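Local coordinates for lipopolysaccharide export system protein LptH (Pseudomonas aeruginosa, PDB 4UU4) that binds lipopolysaccharide and is required for its translocation from the inner to the outer membrane, possibly as part of a bridge across the periplasm, at residues V119-A124 against G135-Y140. Residues are numbered along the deposited sequence; the frame is centred on the assembly and turned at random.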
loop_
_atom_site.group_PDB
_atom_site.type_symbol
_atom_site.label_atom_id
_atom_site.label_comp_id
_atom_site.label_asym_id
_atom_site.label_seq_id
_atom_site.Cartn_x
_atom_site.Cartn_y
_atom_site.Cartn_z
ATOM N N VAL A 119 -4.003 -3.482 0.656
ATOM C CA VAL A 119 -4.189 -4.518 -0.356
ATOM C C VAL A 119 -3.397 -4.255 -1.638
ATOM O O VAL A 119 -3.542 -3.220 -2.287
ATOM C CB VAL A 119 -5.682 -4.791 -0.656
ATOM C CG1 VAL A 119 -6.440 -3.492 -0.815
ATOM C CG2 VAL A 119 -5.831 -5.665 -1.891
ATOM N N LEU A 120 -2.541 -5.215 -1.970
ATOM C CA LEU A 120 -1.698 -5.170 -3.153
ATOM C C LEU A 120 -2.300 -6.071 -4.221
ATOM O O LEU A 120 -2.550 -7.247 -3.976
ATOM C CB LEU A 120 -0.290 -5.657 -2.802
ATOM C CG LEU A 120 0.320 -5.046 -1.536
ATOM C CD1 LEU A 120 0.720 -6.124 -0.543
ATOM C CD2 LEU A 120 1.514 -4.179 -1.876
ATOM N N ILE A 121 -2.541 -5.514 -5.402
ATOM C CA ILE A 121 -3.113 -6.275 -6.503
ATOM C C ILE A 121 -2.001 -6.335 -7.545
ATOM O O ILE A 121 -1.066 -5.526 -7.515
ATOM C CB ILE A 121 -4.533 -5.784 -6.859
ATOM C CG1 ILE A 121 -5.463 -5.913 -5.652
ATOM C CG2 ILE A 121 -5.100 -6.553 -8.041
ATOM C CD1 ILE A 121 -6.932 -5.860 -6.009
ATOM N N ASP A 122 -2.118 -7.309 -8.447
ATOM C CA ASP A 122 -1.327 -7.446 -9.699
ATOM C C ASP A 122 0.195 -7.426 -9.741
ATOM O O ASP A 122 0.805 -6.419 -10.085
ATOM C CB ASP A 122 -1.737 -6.407 -10.724
ATOM C CG ASP A 122 -1.761 -6.979 -12.125
ATOM O OD1 ASP A 122 -1.236 -8.091 -12.320
ATOM O OD2 ASP A 122 -2.309 -6.312 -13.034
ATOM N N GLN A 123 0.793 -8.566 -9.433
ATOM C CA GLN A 123 2.199 -8.730 -9.076
ATOM C C GLN A 123 2.536 -8.419 -7.599
ATOM O O GLN A 123 3.623 -7.938 -7.288
ATOM C CB GLN A 123 3.116 -8.010 -10.043
ATOM C CG GLN A 123 2.894 -8.490 -11.458
ATOM C CD GLN A 123 3.365 -7.503 -12.495
ATOM O OE1 GLN A 123 2.830 -7.451 -13.602
ATOM N NE2 GLN A 123 4.376 -6.716 -12.151
ATOM N N ALA A 124 1.593 -8.727 -6.715
ATOM C CA ALA A 124 1.744 -8.452 -5.295
ATOM C C ALA A 124 2.985 -9.121 -4.699
ATOM O O ALA A 124 3.118 -10.342 -4.722
ATOM C CB ALA A 124 0.494 -8.885 -4.547
ATOM N N GLY A 135 2.270 -13.081 -5.014
ATOM C CA GLY A 135 0.913 -13.519 -5.285
ATOM C C GLY A 135 0.144 -12.575 -6.187
ATOM O O GLY A 135 0.603 -11.473 -6.494
ATOM N N GLU A 136 -1.029 -13.021 -6.623
ATOM C CA GLU A 136 -1.917 -12.201 -7.432
ATOM C C GLU A 136 -2.476 -11.070 -6.579
ATOM O O GLU A 136 -2.699 -9.958 -7.064
ATOM C CB GLU A 136 -3.066 -13.043 -7.990
ATOM C CG GLU A 136 -3.100 -13.140 -9.505
ATOM C CD GLU A 136 -4.322 -13.885 -10.008
ATOM O OE1 GLU A 136 -5.372 -13.812 -9.335
ATOM O OE2 GLU A 136 -4.233 -14.545 -11.070
ATOM N N LYS A 137 -2.702 -11.365 -5.303
ATOM C CA LYS A 137 -3.269 -10.388 -4.385
ATOM C C LYS A 137 -2.841 -10.631 -2.938
ATOM O O LYS A 137 -2.989 -11.734 -2.410
ATOM C CB LYS A 137 -4.794 -10.393 -4.500
ATOM C CG LYS A 137 -5.502 -9.582 -3.432
ATOM C CD LYS A 137 -7.003 -9.644 -3.601
ATOM C CE LYS A 137 -7.708 -9.033 -2.407
ATOM N NZ LYS A 137 -9.145 -8.751 -2.673
ATOM N N ILE A 138 -2.313 -9.592 -2.297
ATOM C CA ILE A 138 -1.850 -9.707 -0.919
ATOM C C ILE A 138 -2.480 -8.661 -0.007
ATOM O O ILE A 138 -2.330 -7.469 -0.224
ATOM C CB ILE A 138 -0.318 -9.588 -0.822
ATOM C CG1 ILE A 138 0.359 -10.756 -1.536
ATOM C CG2 ILE A 138 0.116 -9.553 0.627
ATOM C CD1 ILE A 138 1.863 -10.744 -1.423
ATOM N N VAL A 139 -3.183 -9.117 1.022
ATOM C CA VAL A 139 -3.799 -8.210 1.978
ATOM C C VAL A 139 -2.959 -8.146 3.252
ATOM O O VAL A 139 -2.558 -9.172 3.788
ATOM C CB VAL A 139 -5.234 -8.644 2.305
ATOM C CG1 VAL A 139 -5.931 -7.585 3.146
ATOM C CG2 VAL A 139 -6.001 -8.893 1.020
ATOM N N TYR A 140 -2.693 -6.937 3.735
ATOM C CA TYR A 140 -1.797 -6.756 4.871
ATOM C C TYR A 140 -2.396 -5.918 5.999
ATOM O O TYR A 140 -2.556 -4.702 5.872
ATOM C CB TYR A 140 -0.466 -6.160 4.404
ATOM C CG TYR A 140 0.521 -5.897 5.518
ATOM C CD1 TYR A 140 0.827 -6.877 6.450
ATOM C CD2 TYR A 140 1.158 -4.672 5.629
ATOM C CE1 TYR A 140 1.731 -6.638 7.465
ATOM C CE2 TYR A 140 2.064 -4.425 6.639
ATOM C CZ TYR A 140 2.345 -5.408 7.554
ATOM O OH TYR A 140 3.248 -5.158 8.563
#
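The peptide groups of L120 and I138 are the flat units that meet here, joined by two hydrogen bonds as an antiparallel hydrogen-bonded pair. L120 N donates to I138 O at 2.9 Å, nearly straight, and I138 N donates to L120 O. Each oxygen also receives a CA-H contact, I138 O from V119 and L120 O from K137. On one face of this ladder, V119 CG2 lies 3.9 Å from K137 CE; CG of K137 is anti to its backbone N (chi1 170°), and the extended chain beyond it crosses V119 obliquely. The other face carries L120, A124 and I138: L120 CD1 rests 3.6 Å from I138 CB, and A124 CB meets I138 CG1 at 3.5 Å. At the corners the chain passes between the two sheets of the LptA-family jellyroll, from strand 117-121 to 124-128 and back from 131-135 to 137-141, and a beta bulge shifts the register by one. Beyond it G135 N bonds to A124 O (2.9 Å), whereas D122 N reaches E136 O only weakly. D122 OD2 is hydrogen-bonded to T158 OG1 and OD1 to S159 N; E136 OE2 takes a salt bridge from R151 and a hydrogen bond from R161 N. Backbone bonds thus fix the register, while L120, which also touches A104 of the opposite sheet, I138 and A124 form an apolar surface between the sheets, consistent with a lipid-carrying interior.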